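Local coordinates for protein oligogalacturonate lyase (Yersinia enterocolitica subsp. enterocolitica, PDB 3PE7) that cleaves oligogalacturonides by beta-elimination in the cytoplasm, using a seven-bladed beta-propeller that carries a manganese site and bound calcium, at residues F38-F43 with G85-P90; I194-D199 with E243-D248. All coordinates share one frame; numbering follows the deposited sequence.

Interaction 1 (F38-F43 with G85-P90); sequences FYQKCF and GGFLSP
Lys41 lies across Leu88 and reaches the turn beyond strand 87-88. Its CG is anti to the backbone N (chi1 178°), and the chain is extended from there to NZ. Lys41 CB sits 3.8 Å from Leu88 O. CG meets the same oxygen and Leu88 CB. Lys41 CD lies 3.6 Å from Leu88 O, with Ser89 O a little farther off. Lys41 CE lies 3.9 Å from Leu88 CB, where the two side chains cross at about a right angle. Lys41 NZ ends in a hydrogen bond to Ser89 O (2.8 Å). Asp92, just past the segment, adds a salt bridge to the same nitrogen.

Leu88 N donates to Lys41 O at 3.0 Å, and the bond is nearly straight (165°). Phe87 CA adds a weaker CA-H...O contact to the same oxygen. Leu88 CD1 then packs against Cys42 O at 3.4 Å. Gln40 CB lies 3.9 Å from Phe87 CB. The ring of Phe87 meets Phe96 of the neighbouring strand.

The contact joins the loop between strands 33-34 and 49-54 to the first strand of the next blade. The ammonium, held by a carbonyl and a carboxylate, is probably charged, and its aliphatic stem lies against Leu88 CB and the carbonyls of Leu88 and Ser89.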
loop_
_atom_site.group_PDB
_atom_site.type_symbol
_atom_site.label_atom_id
_atom_site.label_comp_id
_atom_site.label_asym_id
_atom_site.label_seq_id
_atom_site.Cartn_x
_atom_site.Cartn_y
_atom_site.Cartn_z
ATOM N N PHE A 38 -2.091 -0.142 1.436
ATOM C CA PHE A 38 -2.148 -0.698 2.795
ATOM C C PHE A 38 -0.954 -0.374 3.685
ATOM O O PHE A 38 -1.069 -0.426 4.913
ATOM C CB PHE A 38 -2.346 -2.230 2.751
ATOM C CG PHE A 38 -1.272 -2.961 2.006
ATOM C CD1 PHE A 38 -0.101 -3.366 2.646
ATOM C CD2 PHE A 38 -1.426 -3.218 0.637
ATOM C CE1 PHE A 38 0.909 -4.028 1.943
ATOM C CE2 PHE A 38 -0.421 -3.863 -0.072
ATOM C CZ PHE A 38 0.741 -4.274 0.579
ATOM N N TYR A 39 0.190 -0.079 3.071
ATOM C CA TYR A 39 1.417 0.215 3.841
ATOM C C TYR A 39 1.561 1.700 4.209
ATOM O O TYR A 39 2.481 2.071 4.978
ATOM C CB TYR A 39 2.658 -0.320 3.110
ATOM C CG TYR A 39 2.782 0.172 1.681
ATOM C CD1 TYR A 39 2.168 -0.513 0.622
ATOM C CD2 TYR A 39 3.507 1.337 1.392
ATOM C CE1 TYR A 39 2.279 -0.051 -0.702
ATOM C CE2 TYR A 39 3.614 1.799 0.092
ATOM C CZ TYR A 39 2.989 1.116 -0.945
ATOM O OH TYR A 39 3.115 1.584 -2.234
ATOM N N GLN A 40 0.664 2.538 3.676
ATOM C CA GLN A 40 0.670 4.001 3.911
ATOM C C GLN A 40 -0.305 4.383 5.028
ATOM O O GLN A 40 -1.455 3.903 5.063
ATOM C CB GLN A 40 0.321 4.794 2.630
ATOM C CG GLN A 40 1.291 4.598 1.423
ATOM C CD GLN A 40 2.609 5.364 1.576
ATOM O OE1 GLN A 40 2.946 6.214 0.732
ATOM N NE2 GLN A 40 3.361 5.067 2.638
ATOM N N LYS A 41 0.137 5.245 5.948
ATOM C CA LYS A 41 -0.728 5.647 7.068
ATOM C C LYS A 41 -2.012 6.337 6.611
ATOM O O LYS A 41 -1.954 7.344 5.885
ATOM C CB LYS A 41 0.032 6.555 8.057
ATOM C CG LYS A 41 -0.842 7.045 9.205
ATOM C CD LYS A 41 -0.028 7.925 10.158
ATOM C CE LYS A 41 -0.956 8.629 11.142
ATOM N NZ LYS A 41 -0.179 9.517 12.084
ATOM N N CYS A 42 -3.169 5.780 7.018
ATOM C CA CYS A 42 -4.473 6.395 6.738
ATOM C C CYS A 42 -5.350 6.691 7.955
ATOM O O CYS A 42 -6.252 7.490 7.856
ATOM C CB CYS A 42 -5.302 5.568 5.728
ATOM S SG CYS A 42 -5.620 3.845 6.233
ATOM N N PHE A 43 -5.097 6.018 9.082
ATOM C CA PHE A 43 -5.787 6.331 10.320
ATOM C C PHE A 43 -4.963 7.309 11.138
ATOM O O PHE A 43 -3.758 7.178 11.192
ATOM C CB PHE A 43 -5.996 5.079 11.171
ATOM C CG PHE A 43 -7.045 4.166 10.652
ATOM C CD1 PHE A 43 -8.390 4.394 10.938
ATOM C CD2 PHE A 43 -6.679 3.046 9.901
ATOM C CE1 PHE A 43 -9.379 3.499 10.467
ATOM C CE2 PHE A 43 -7.650 2.178 9.404
ATOM C CZ PHE A 43 -8.994 2.397 9.699
ATOM N N GLY A 85 -1.528 6.647 -3.253
ATOM C CA GLY A 85 -0.202 6.742 -2.645
ATOM C C GLY A 85 -0.120 7.634 -1.416
ATOM O O GLY A 85 0.938 7.696 -0.782
ATOM N N GLY A 86 -1.209 8.326 -1.093
ATOM C CA GLY A 86 -1.184 9.379 -0.068
ATOM C C GLY A 86 -1.084 8.823 1.332
ATOM O O GLY A 86 -1.509 7.703 1.588
ATOM N N PHE A 87 -0.517 9.621 2.235
ATOM C CA PHE A 87 -0.371 9.204 3.628
ATOM C C PHE A 87 -0.471 10.393 4.577
ATOM O O PHE A 87 -0.205 11.543 4.209
ATOM C CB PHE A 87 0.942 8.449 3.832
ATOM C CG PHE A 87 2.180 9.261 3.535
ATOM C CD1 PHE A 87 2.830 9.961 4.553
ATOM C CD2 PHE A 87 2.705 9.309 2.245
ATOM C CE1 PHE A 87 4.003 10.714 4.276
ATOM C CE2 PHE A 87 3.878 10.047 1.954
ATOM C CZ PHE A 87 4.524 10.751 2.961
ATOM N N LEU A 88 -0.877 10.104 5.802
ATOM C CA LEU A 88 -0.882 11.095 6.873
ATOM C C LEU A 88 0.492 11.161 7.524
ATOM O O LEU A 88 1.199 10.156 7.638
ATOM C CB LEU A 88 -1.925 10.718 7.934
ATOM C CG LEU A 88 -3.375 10.659 7.441
ATOM C CD1 LEU A 88 -4.313 10.220 8.616
ATOM C CD2 LEU A 88 -3.765 12.006 6.841
ATOM N N SER A 89 0.859 12.359 7.978
ATOM C CA SER A 89 2.103 12.525 8.717
ATOM C C SER A 89 1.990 11.839 10.095
ATOM O O SER A 89 0.873 11.610 10.579
ATOM C CB SER A 89 2.391 14.024 8.907
ATOM O OG SER A 89 1.324 14.669 9.583
ATOM N N PRO A 90 3.135 11.560 10.744
ATOM C CA PRO A 90 3.078 10.964 12.096
ATOM C C PRO A 90 2.220 11.744 13.082
ATOM O O PRO A 90 1.453 11.136 13.854
ATOM C CB PRO A 90 4.555 10.921 12.534
ATOM C CG PRO A 90 5.330 10.796 11.253
ATOM C CD PRO A 90 4.513 11.591 10.213
#

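Interaction 2 (I194-D199 with E243-D248)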
loop_
_atom_site.group_PDB
_atom_site.type_symbol
_atom_site.label_atom_id
_atom_site.label_comp_id
_atom_site.label_asym_id
_atom_site.label_seq_id
_atom_site.Cartn_x
_atom_site.Cartn_y
_atom_site.Cartn_z
ATOM N N ILE A 194 11.213 1.530 -0.015
ATOM C CA ILE A 194 10.559 1.722 1.273
ATOM C C ILE A 194 11.646 1.877 2.346
ATOM O O ILE A 194 12.457 0.963 2.543
ATOM C CB ILE A 194 9.588 0.543 1.606
ATOM C CG1 ILE A 194 10.188 -0.804 1.183
ATOM C CG2 ILE A 194 8.178 0.772 0.938
ATOM C CD1 ILE A 194 9.397 -2.077 1.568
ATOM N N TYR A 195 11.673 3.035 3.001
ATOM C CA TYR A 195 12.536 3.240 4.188
ATOM C C TYR A 195 12.205 2.174 5.242
ATOM O O TYR A 195 11.033 1.902 5.491
ATOM C CB TYR A 195 12.288 4.619 4.814
ATOM C CG TYR A 195 13.247 5.708 4.383
ATOM C CD1 TYR A 195 12.790 6.834 3.685
ATOM C CD2 TYR A 195 14.605 5.635 4.712
ATOM C CE1 TYR A 195 13.680 7.851 3.298
ATOM C CE2 TYR A 195 15.484 6.621 4.338
ATOM C CZ TYR A 195 15.021 7.730 3.637
ATOM O OH TYR A 195 15.908 8.709 3.288
ATOM N N ARG A 196 13.228 1.594 5.874
ATOM C CA ARG A 196 13.000 0.745 7.044
ATOM C C ARG A 196 12.491 1.633 8.182
ATOM O O ARG A 196 13.140 2.626 8.518
ATOM C CB ARG A 196 14.297 0.063 7.481
ATOM C CG ARG A 196 14.104 -0.856 8.705
ATOM C CD ARG A 196 15.408 -1.600 9.031
ATOM N NE ARG A 196 15.256 -2.512 10.175
ATOM C CZ ARG A 196 16.292 -3.044 10.829
ATOM N NH1 ARG A 196 16.095 -3.889 11.831
ATOM N NH2 ARG A 196 17.538 -2.723 10.474
ATOM N N PRO A 197 11.319 1.296 8.772
ATOM C CA PRO A 197 10.871 2.087 9.912
ATOM C C PRO A 197 11.958 2.176 10.998
ATOM O O PRO A 197 12.562 1.160 11.353
ATOM C CB PRO A 197 9.657 1.307 10.424
ATOM C CG PRO A 197 9.093 0.645 9.213
ATOM C CD PRO A 197 10.330 0.267 8.401
ATOM N N TYR A 198 12.195 3.394 11.488
ATOM C CA TYR A 198 13.155 3.689 12.588
ATOM C C TYR A 198 14.611 3.408 12.254
ATOM O O TYR A 198 15.475 3.379 13.154
ATOM C CB TYR A 198 12.717 2.989 13.901
ATOM C CG TYR A 198 11.242 3.202 14.159
ATOM C CD1 TYR A 198 10.760 4.437 14.573
ATOM C CD2 TYR A 198 10.320 2.184 13.920
ATOM C CE1 TYR A 198 9.400 4.639 14.773
ATOM C CE2 TYR A 198 8.968 2.376 14.104
ATOM C CZ TYR A 198 8.508 3.594 14.526
ATOM O OH TYR A 198 7.159 3.780 14.727
ATOM N N ASP A 199 14.899 3.208 10.963
ATOM C CA ASP A 199 16.283 3.018 10.499
ATOM C C ASP A 199 16.468 3.648 9.112
ATOM O O ASP A 199 16.388 2.968 8.091
ATOM C CB ASP A 199 16.656 1.529 10.493
ATOM C CG ASP A 199 18.060 1.260 9.955
ATOM O OD1 ASP A 199 18.921 2.168 10.022
ATOM O OD2 ASP A 199 18.307 0.125 9.484
ATOM N N GLU A 243 6.425 -8.068 -0.645
ATOM C CA GLU A 243 7.329 -7.659 0.437
ATOM C C GLU A 243 6.841 -6.376 1.117
ATOM O O GLU A 243 6.284 -5.472 0.481
ATOM C CB GLU A 243 8.794 -7.526 -0.041
ATOM C CG GLU A 243 9.113 -6.260 -0.864
ATOM C CD GLU A 243 8.667 -6.356 -2.318
ATOM O OE1 GLU A 243 8.272 -7.469 -2.770
ATOM O OE2 GLU A 243 8.709 -5.305 -3.015
ATOM N N PHE A 244 7.014 -6.333 2.434
ATOM C CA PHE A 244 6.710 -5.138 3.210
ATOM C C PHE A 244 7.532 -5.152 4.497
ATOM O O PHE A 244 7.976 -6.216 4.947
ATOM C CB PHE A 244 5.208 -4.990 3.524
ATOM C CG PHE A 244 4.661 -6.028 4.470
ATOM C CD1 PHE A 244 4.466 -5.724 5.829
ATOM C CD2 PHE A 244 4.332 -7.303 4.017
ATOM C CE1 PHE A 244 3.945 -6.689 6.711
ATOM C CE2 PHE A 244 3.802 -8.262 4.871
ATOM C CZ PHE A 244 3.604 -7.956 6.230
ATOM N N TRP A 245 7.762 -3.967 5.057
ATOM C CA TRP A 245 8.353 -3.844 6.385
ATOM C C TRP A 245 7.287 -4.057 7.455
ATOM O O TRP A 245 6.228 -3.423 7.415
ATOM C CB TRP A 245 8.944 -2.440 6.604
ATOM C CG TRP A 245 10.247 -2.165 5.860
ATOM C CD1 TRP A 245 10.436 -1.248 4.843
ATOM C CD2 TRP A 245 11.506 -2.797 6.072
ATOM N NE1 TRP A 245 11.754 -1.271 4.429
ATOM C CE2 TRP A 245 12.425 -2.226 5.152
ATOM C CE3 TRP A 245 11.956 -3.788 6.957
ATOM C CZ2 TRP A 245 13.771 -2.604 5.106
ATOM C CZ3 TRP A 245 13.303 -4.174 6.912
ATOM C CH2 TRP A 245 14.189 -3.589 5.977
ATOM N N VAL A 246 7.573 -4.915 8.434
ATOM C CA VAL A 246 6.781 -4.853 9.681
ATOM C C VAL A 246 6.902 -3.404 10.171
ATOM O O VAL A 246 7.991 -2.835 10.127
ATOM C CB VAL A 246 7.305 -5.832 10.753
ATOM C CG1 VAL A 246 6.362 -5.869 11.974
ATOM C CG2 VAL A 246 7.433 -7.237 10.173
ATOM N N PRO A 247 5.785 -2.788 10.600
ATOM C CA PRO A 247 5.824 -1.339 10.916
ATOM C C PRO A 247 6.776 -0.944 12.024
ATOM O O PRO A 247 7.202 0.206 12.048
ATOM C CB PRO A 247 4.375 -1.007 11.286
ATOM C CG PRO A 247 3.551 -2.009 10.490
ATOM C CD PRO A 247 4.408 -3.294 10.478
ATOM N N ASP A 248 7.124 -1.876 12.901
ATOM C CA ASP A 248 8.158 -1.586 13.920
ATOM C C ASP A 248 9.587 -1.677 13.372
ATOM O O ASP A 248 10.536 -1.365 14.088
ATOM C CB ASP A 248 7.970 -2.445 15.183
ATOM C CG ASP A 248 8.257 -3.936 14.959
ATOM O OD1 ASP A 248 8.634 -4.367 13.841
ATOM O OD2 ASP A 248 8.111 -4.685 15.956
#
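Ile194 O accepts a hydrogen bond from Trp245 NE1 at 3.0 Å. The N-H points well at the oxygen (159°), which lies near the plane of the indole. From the carbonyl's side, the donor stands above the C=O plane. Ile194 also touches the ring with its side chain. Ile194 CD1 packs on Trp245 CD1 at 3.5 Å, and the two side chains cross obliquely.

Arg196 CA and Pro197 CD lie over one face of the indole. Arg196 CA sits 3.6 Å from the centroid of the five-membered ring, a CH-pi contact close to the ring normal. Pro197 CD makes a second such contact at 3.9 Å. Arg196 CB meets Trp245 CZ2. Arg196 CG, anti to the backbone N (chi1 -179°), lies 3.9 Å from Trp245 CZ3, and CD runs on past CZ3 and CH2.

The two segments end the innermost strands, 190-196 and 238-245, of successive propeller blades. Trp245, on one blade, packs against Ile194, Arg196 and Pro197 of the other.

Arg196 to Asp199 form a type II beta turn. Arg196 NH2 forms salt bridges with Asp199 OD2 (3.1 Å) and with Glu272, a ligand of the second calcium. Its NE donates to Gly249 O. Beyond the indole, Pro197 CB presses on Pro247 O at 3.1 Å, and the ring edge of Tyr198 faces Asp248 O, with Tyr198 CD2 at 3.6 Å.

Overall arrangement
Interaction 1 closes before interaction 2 opens along the chain. Their centres lie 13 Å apart, and their nearest atoms are about 5 Å apart without touching. Each joins successive blades of the one propeller. Interaction 1 links the sheet containing strands 33-34 and 49-54 to the sheet that begins with strand 87-88. Interaction 2 links the sheets beginning with strands 190-196 and 238-245. The blade starting with strand 124-132 comes between them in sequence. Interaction 1 lies nearer the chain centre, and the side chain of Cys42 is about 9 Å from that of the manganese ligand His355. Interaction 2 borders a calcium site, with the Arg196 side chain about 5 Å from the ion.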